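Local coordinates for protein (tenascin) (PDB 1QR4) that forms part of an extracellular-matrix adhesion protein, as two tandem fibronectin type III domains that probably bind heparin and contactin, at residues L25-L39 against E50-L62. Sequence-based numbering, arbitrary orientation.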
loop_
_atom_site.group_PDB
_atom_site.type_symbol
_atom_site.label_atom_id
_atom_site.label_comp_id
_atom_site.label_asym_id
_atom_site.label_seq_id
_atom_site.Cartn_x
_atom_site.Cartn_y
_atom_site.Cartn_z
ATOM N N LEU A 25 12.964 2.290 5.144
ATOM C CA LEU A 25 14.323 2.360 4.633
ATOM C C LEU A 25 15.380 1.852 5.607
ATOM O O LEU A 25 15.312 2.097 6.822
ATOM C CB LEU A 25 14.654 3.800 4.253
ATOM C CG LEU A 25 13.702 4.490 3.278
ATOM C CD1 LEU A 25 14.017 5.970 3.230
ATOM C CD2 LEU A 25 13.810 3.862 1.911
ATOM N N ARG A 26 16.389 1.186 5.045
ATOM C CA ARG A 26 17.494 0.653 5.829
ATOM C C ARG A 26 18.786 0.727 5.016
ATOM O O ARG A 26 18.779 0.512 3.809
ATOM C CB ARG A 26 17.191 -0.774 6.258
ATOM C CG ARG A 26 18.098 -1.284 7.326
ATOM C CD ARG A 26 17.516 -2.519 7.964
ATOM N NE ARG A 26 18.501 -3.162 8.820
ATOM C CZ ARG A 26 19.096 -4.311 8.531
ATOM N NH1 ARG A 26 18.796 -4.953 7.402
ATOM N NH2 ARG A 26 20.014 -4.799 9.357
ATOM N N TRP A 27 19.887 1.045 5.695
ATOM C CA TRP A 27 21.187 1.187 5.049
ATOM C C TRP A 27 22.347 1.034 6.012
ATOM O O TRP A 27 22.163 0.950 7.228
ATOM C CB TRP A 27 21.303 2.572 4.438
ATOM C CG TRP A 27 21.287 3.626 5.473
ATOM C CD1 TRP A 27 22.356 4.133 6.140
ATOM C CD2 TRP A 27 20.137 4.289 5.994
ATOM N NE1 TRP A 27 21.948 5.071 7.052
ATOM C CE2 TRP A 27 20.587 5.186 6.988
ATOM C CE3 TRP A 27 18.763 4.209 5.725
ATOM C CZ2 TRP A 27 19.722 5.995 7.716
ATOM C CZ3 TRP A 27 17.895 5.015 6.453
ATOM C CH2 TRP A 27 18.381 5.897 7.440
ATOM N N ARG A 28 23.551 1.057 5.447
ATOM C CA ARG A 28 24.755 0.958 6.242
ATOM C C ARG A 28 25.321 2.331 6.498
ATOM O O ARG A 28 25.282 3.201 5.630
ATOM C CB ARG A 28 25.808 0.101 5.570
ATOM C CG ARG A 28 25.822 -1.309 6.065
ATOM C CD ARG A 28 27.199 -1.881 5.930
ATOM N NE ARG A 28 27.226 -3.306 6.235
ATOM C CZ ARG A 28 26.483 -4.227 5.619
ATOM N NH1 ARG A 28 25.628 -3.884 4.651
ATOM N NH2 ARG A 28 26.613 -5.506 5.963
ATOM N N ARG A 29 25.836 2.520 7.704
ATOM C CA ARG A 29 26.416 3.786 8.108
ATOM C C ARG A 29 27.786 3.950 7.455
ATOM O O ARG A 29 28.456 2.959 7.165
ATOM C CB ARG A 29 26.572 3.786 9.622
ATOM C CG ARG A 29 27.274 4.985 10.230
ATOM C CD ARG A 29 27.540 4.696 11.708
ATOM N NE ARG A 29 28.206 5.799 12.386
ATOM C CZ ARG A 29 27.727 6.425 13.456
ATOM N NH1 ARG A 29 26.565 6.056 13.991
ATOM N NH2 ARG A 29 28.400 7.446 13.974
ATOM N N PRO A 30 28.165 5.201 7.129
ATOM C CA PRO A 30 29.443 5.571 6.514
ATOM C C PRO A 30 30.605 5.340 7.489
ATOM O O PRO A 30 30.445 5.447 8.702
ATOM C CB PRO A 30 29.267 7.061 6.258
ATOM C CG PRO A 30 27.803 7.188 6.010
ATOM C CD PRO A 30 27.234 6.342 7.102
ATOM N N VAL A 31 31.766 4.993 6.952
ATOM C CA VAL A 31 32.942 4.756 7.774
ATOM C C VAL A 31 33.532 6.101 8.184
ATOM O O VAL A 31 34.100 6.239 9.264
ATOM C CB VAL A 31 33.994 3.936 7.005
ATOM C CG1 VAL A 31 35.214 3.711 7.868
ATOM C CG2 VAL A 31 33.406 2.596 6.564
ATOM N N ALA A 32 33.333 7.105 7.335
ATOM C CA ALA A 32 33.849 8.444 7.585
ATOM C C ALA A 32 33.079 9.215 8.640
ATOM O O ALA A 32 31.902 8.967 8.887
ATOM C CB ALA A 32 33.894 9.244 6.288
ATOM N N LYS A 33 33.761 10.157 9.268
ATOM C CA LYS A 33 33.136 10.986 10.278
ATOM C C LYS A 33 32.162 11.905 9.548
ATOM O O LYS A 33 32.490 12.410 8.474
ATOM C CB LYS A 33 34.218 11.784 11.021
ATOM C CG LYS A 33 35.174 12.605 10.142
ATOM C CD LYS A 33 34.678 14.037 9.959
ATOM C CE LYS A 33 35.586 14.860 9.059
ATOM N NZ LYS A 33 35.013 16.217 8.823
ATOM N N PHE A 34 30.934 12.034 10.049
ATOM C CA PHE A 34 29.984 12.929 9.391
ATOM C C PHE A 34 28.985 13.619 10.292
ATOM O O PHE A 34 28.903 13.330 11.479
ATOM C CB PHE A 34 29.301 12.274 8.182
ATOM C CG PHE A 34 28.183 11.344 8.526
ATOM C CD1 PHE A 34 28.440 10.021 8.860
ATOM C CD2 PHE A 34 26.861 11.777 8.463
ATOM C CE1 PHE A 34 27.396 9.143 9.125
ATOM C CE2 PHE A 34 25.814 10.905 8.726
ATOM C CZ PHE A 34 26.084 9.587 9.057
ATOM N N ASP A 35 28.246 14.555 9.708
ATOM C CA ASP A 35 27.265 15.374 10.419
ATOM C C ASP A 35 25.876 14.785 10.603
ATOM O O ASP A 35 25.358 14.689 11.718
ATOM C CB ASP A 35 27.110 16.709 9.687
ATOM C CG ASP A 35 27.689 17.873 10.452
ATOM O OD1 ASP A 35 28.515 17.655 11.375
ATOM O OD2 ASP A 35 27.308 19.015 10.110
ATOM N N ARG A 36 25.239 14.518 9.471
ATOM C CA ARG A 36 23.903 13.973 9.435
ATOM C C ARG A 36 23.656 13.416 8.046
ATOM O O ARG A 36 24.562 13.358 7.226
ATOM C CB ARG A 36 22.889 15.061 9.769
ATOM C CG ARG A 36 23.065 16.339 8.984
ATOM C CD ARG A 36 22.211 17.441 9.592
ATOM N NE ARG A 36 22.571 18.770 9.100
ATOM C CZ ARG A 36 23.214 19.692 9.815
ATOM N NH1 ARG A 36 23.578 19.442 11.072
ATOM N NH2 ARG A 36 23.509 20.866 9.264
ATOM N N TYR A 37 22.443 12.934 7.820
ATOM C CA TYR A 37 22.062 12.379 6.536
ATOM C C TYR A 37 20.987 13.264 5.941
ATOM O O TYR A 37 20.278 13.950 6.663
ATOM C CB TYR A 37 21.445 10.994 6.714
ATOM C CG TYR A 37 22.359 9.895 7.197
ATOM C CD1 TYR A 37 23.090 9.129 6.296
ATOM C CD2 TYR A 37 22.385 9.527 8.538
ATOM C CE1 TYR A 37 23.817 8.013 6.723
ATOM C CE2 TYR A 37 23.103 8.414 8.967
ATOM C CZ TYR A 37 23.813 7.662 8.053
ATOM O OH TYR A 37 24.505 6.547 8.473
ATOM N N ARG A 38 20.871 13.254 4.623
ATOM C CA ARG A 38 19.837 14.014 3.958
ATOM C C ARG A 38 19.176 13.017 3.034
ATOM O O ARG A 38 19.839 12.337 2.260
ATOM C CB ARG A 38 20.415 15.173 3.166
ATOM C CG ARG A 38 19.363 15.980 2.444
ATOM C CD ARG A 38 20.007 16.957 1.505
ATOM N NE ARG A 38 19.271 17.048 0.251
ATOM C CZ ARG A 38 19.218 18.134 -0.516
ATOM N NH1 ARG A 38 19.861 19.243 -0.160
ATOM N NH2 ARG A 38 18.500 18.114 -1.634
ATOM N N LEU A 39 17.868 12.871 3.182
ATOM C CA LEU A 39 17.103 11.936 2.376
ATOM C C LEU A 39 16.215 12.735 1.472
ATOM O O LEU A 39 15.490 13.608 1.938
ATOM C CB LEU A 39 16.233 11.068 3.281
ATOM C CG LEU A 39 15.226 10.118 2.653
ATOM C CD1 LEU A 39 15.960 9.024 1.963
ATOM C CD2 LEU A 39 14.326 9.532 3.721
ATOM N N GLU A 50 12.716 16.697 1.116
ATOM C CA GLU A 50 13.929 16.517 1.898
ATOM C C GLU A 50 13.635 16.295 3.368
ATOM O O GLU A 50 12.575 16.664 3.886
ATOM C CB GLU A 50 14.841 17.723 1.781
ATOM C CG GLU A 50 15.469 17.913 0.432
ATOM C CD GLU A 50 16.214 19.231 0.343
ATOM O OE1 GLU A 50 17.136 19.447 1.167
ATOM O OE2 GLU A 50 15.867 20.054 -0.539
ATOM N N MET A 51 14.613 15.693 4.028
ATOM C CA MET A 51 14.562 15.390 5.442
ATOM C C MET A 51 15.988 15.114 5.882
ATOM O O MET A 51 16.815 14.663 5.097
ATOM C CB MET A 51 13.685 14.160 5.723
ATOM C CG MET A 51 12.190 14.452 5.756
ATOM S SD MET A 51 11.207 13.113 6.455
ATOM C CE MET A 51 11.399 13.427 8.188
ATOM N N GLU A 52 16.290 15.486 7.114
ATOM C CA GLU A 52 17.601 15.244 7.681
ATOM C C GLU A 52 17.430 14.129 8.704
ATOM O O GLU A 52 16.501 14.137 9.502
ATOM C CB GLU A 52 18.161 16.510 8.325
ATOM C CG GLU A 52 18.348 17.663 7.347
ATOM C CD GLU A 52 19.251 18.757 7.893
ATOM O OE1 GLU A 52 18.908 19.369 8.932
ATOM O OE2 GLU A 52 20.313 19.003 7.279
ATOM N N ILE A 53 18.320 13.152 8.653
ATOM C CA ILE A 53 18.256 12.012 9.543
ATOM C C ILE A 53 19.482 11.992 10.457
ATOM O O ILE A 53 20.601 12.241 10.015
ATOM C CB ILE A 53 18.108 10.730 8.695
ATOM C CG1 ILE A 53 16.874 10.888 7.786
ATOM C CG2 ILE A 53 17.988 9.486 9.583
ATOM C CD1 ILE A 53 16.675 9.799 6.777
ATOM N N PRO A 54 19.266 11.751 11.765
ATOM C CA PRO A 54 20.294 11.694 12.810
ATOM C C PRO A 54 21.400 10.714 12.469
ATOM O O PRO A 54 21.127 9.642 11.943
ATOM C CB PRO A 54 19.516 11.174 14.013
ATOM C CG PRO A 54 18.139 11.642 13.769
ATOM C CD PRO A 54 17.953 11.375 12.316
ATOM N N VAL A 55 22.633 11.051 12.831
ATOM C CA VAL A 55 23.770 10.180 12.563
ATOM C C VAL A 55 23.635 8.784 13.159
ATOM O O VAL A 55 24.268 7.838 12.693
ATOM C CB VAL A 55 25.070 10.787 13.087
ATOM C CG1 VAL A 55 25.562 11.820 12.132
ATOM C CG2 VAL A 55 24.841 11.417 14.432
ATOM N N ASP A 56 22.791 8.648 14.170
ATOM C CA ASP A 56 22.601 7.369 14.841
ATOM C C ASP A 56 21.566 6.426 14.225
ATOM O O ASP A 56 21.279 5.368 14.786
ATOM C CB ASP A 56 22.278 7.616 16.317
ATOM C CG ASP A 56 21.210 8.698 16.516
ATOM O OD1 ASP A 56 21.597 9.894 16.531
ATOM O OD2 ASP A 56 20.000 8.362 16.646
ATOM N N SER A 57 21.016 6.786 13.070
ATOM C CA SER A 57 20.021 5.930 12.429
ATOM C C SER A 57 20.552 5.137 11.233
ATOM O O SER A 57 21.409 5.612 10.481
ATOM C CB SER A 57 18.805 6.750 11.967
ATOM O OG SER A 57 18.409 7.693 12.945
ATOM N N THR A 58 20.046 3.916 11.080
ATOM C CA THR A 58 20.393 3.079 9.945
ATOM C C THR A 58 19.074 2.547 9.395
ATOM O O THR A 58 19.036 1.709 8.492
ATOM C CB THR A 58 21.318 1.929 10.333
ATOM O OG1 THR A 58 20.711 1.140 11.356
ATOM C CG2 THR A 58 22.647 2.471 10.816
ATOM N N SER A 59 17.991 3.110 9.928
ATOM C CA SER A 59 16.628 2.743 9.574
ATOM C C SER A 59 15.747 3.971 9.766
ATOM O O SER A 59 16.009 4.803 10.640
ATOM C CB SER A 59 16.147 1.624 10.493
ATOM O OG SER A 59 14.954 1.059 9.999
ATOM N N PHE A 60 14.711 4.086 8.947
ATOM C CA PHE A 60 13.801 5.224 9.015
ATOM C C PHE A 60 12.583 4.890 8.186
ATOM O O PHE A 60 12.723 4.400 7.065
ATOM C CB PHE A 60 14.491 6.467 8.445
ATOM C CG PHE A 60 13.556 7.600 8.099
ATOM C CD1 PHE A 60 12.860 7.607 6.893
ATOM C CD2 PHE A 60 13.390 8.668 8.972
ATOM C CE1 PHE A 60 12.013 8.658 6.564
ATOM C CE2 PHE A 60 12.541 9.726 8.654
ATOM C CZ PHE A 60 11.851 9.720 7.448
ATOM N N ILE A 61 11.394 5.136 8.742
ATOM C CA ILE A 61 10.136 4.875 8.029
ATOM C C ILE A 61 9.697 6.129 7.300
ATOM O O ILE A 61 9.415 7.162 7.909
ATOM C CB ILE A 61 8.980 4.457 8.963
ATOM C CG1 ILE A 61 9.342 3.205 9.761
ATOM C CG2 ILE A 61 7.738 4.166 8.133
ATOM C CD1 ILE A 61 9.409 1.967 8.934
ATOM N N LEU A 62 9.681 6.036 5.982
ATOM C CA LEU A 62 9.276 7.151 5.154
ATOM C C LEU A 62 7.748 7.185 5.150
ATOM O O LEU A 62 7.098 6.167 4.926
ATOM C CB LEU A 62 9.833 6.945 3.756
ATOM C CG LEU A 62 9.783 8.123 2.805
ATOM C CD1 LEU A 62 10.166 9.421 3.501
ATOM C CD2 LEU A 62 10.740 7.802 1.683
HETATM O O HOH W 1 18.731 -0.911 10.839
HETATM O O HOH W 2 24.089 5.498 11.265
#
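One water is gripped by three groups: Tyr37 OH donates to it at 3.0 Å, and it donates in turn to Val55 O (2.7 Å) and Ser57 O, tying the phenol to the type I turn Pro54–Ser57. Trp27 NE1 points a weak hydrogen bond at Tyr37 OH from the indole edge. The tyrosine ring lies between Trp27 CZ2 over one face and Phe34 CZ over the other, with Ile53 O and Pro54 O at its edge. Trp27, its CG held between backbone N and carbonyl carbon (chi1 65°), lays the indole beneath the Thr58–Ser59 peptide; Thr58 CA makes a CH-pi contact 4.0 Å from the centroid of the Trp27 five-membered ring, while Ile53 CG2 and Phe60 CB meet the indole edge. Beyond it, Leu39 CD2 touches Phe60 CE1 at 3.8 Å, and Leu25 CD1 reaches Leu62 CD2. Antiparallel pairs Leu25–Phe60 and Tyr37–Ile53 belong to the two opposed sheets of the fibronectin type III sandwich, whose core Leu25, Trp27, Tyr37, Leu39 and Ile53 help to fill, with Leu75 and Ile73 of strand 70-78. On the outer face of the hairpin, Arg36 NE meets Glu52 OE2 at 2.9 Å in a salt bridge with a weak, bent hydrogen bond, the two planes 61° apart. Arg38 instead stacks its guanidinium on the Glu50 carboxylate, planes 13° apart, with OE1 over the face, so charge rather than a directed N-H holds them. Arg38 belongs to the putative heparin site and has Lys83 close by; by stacking on Arg38, Glu50 may temper the positive charge that would attract a sulfated chain.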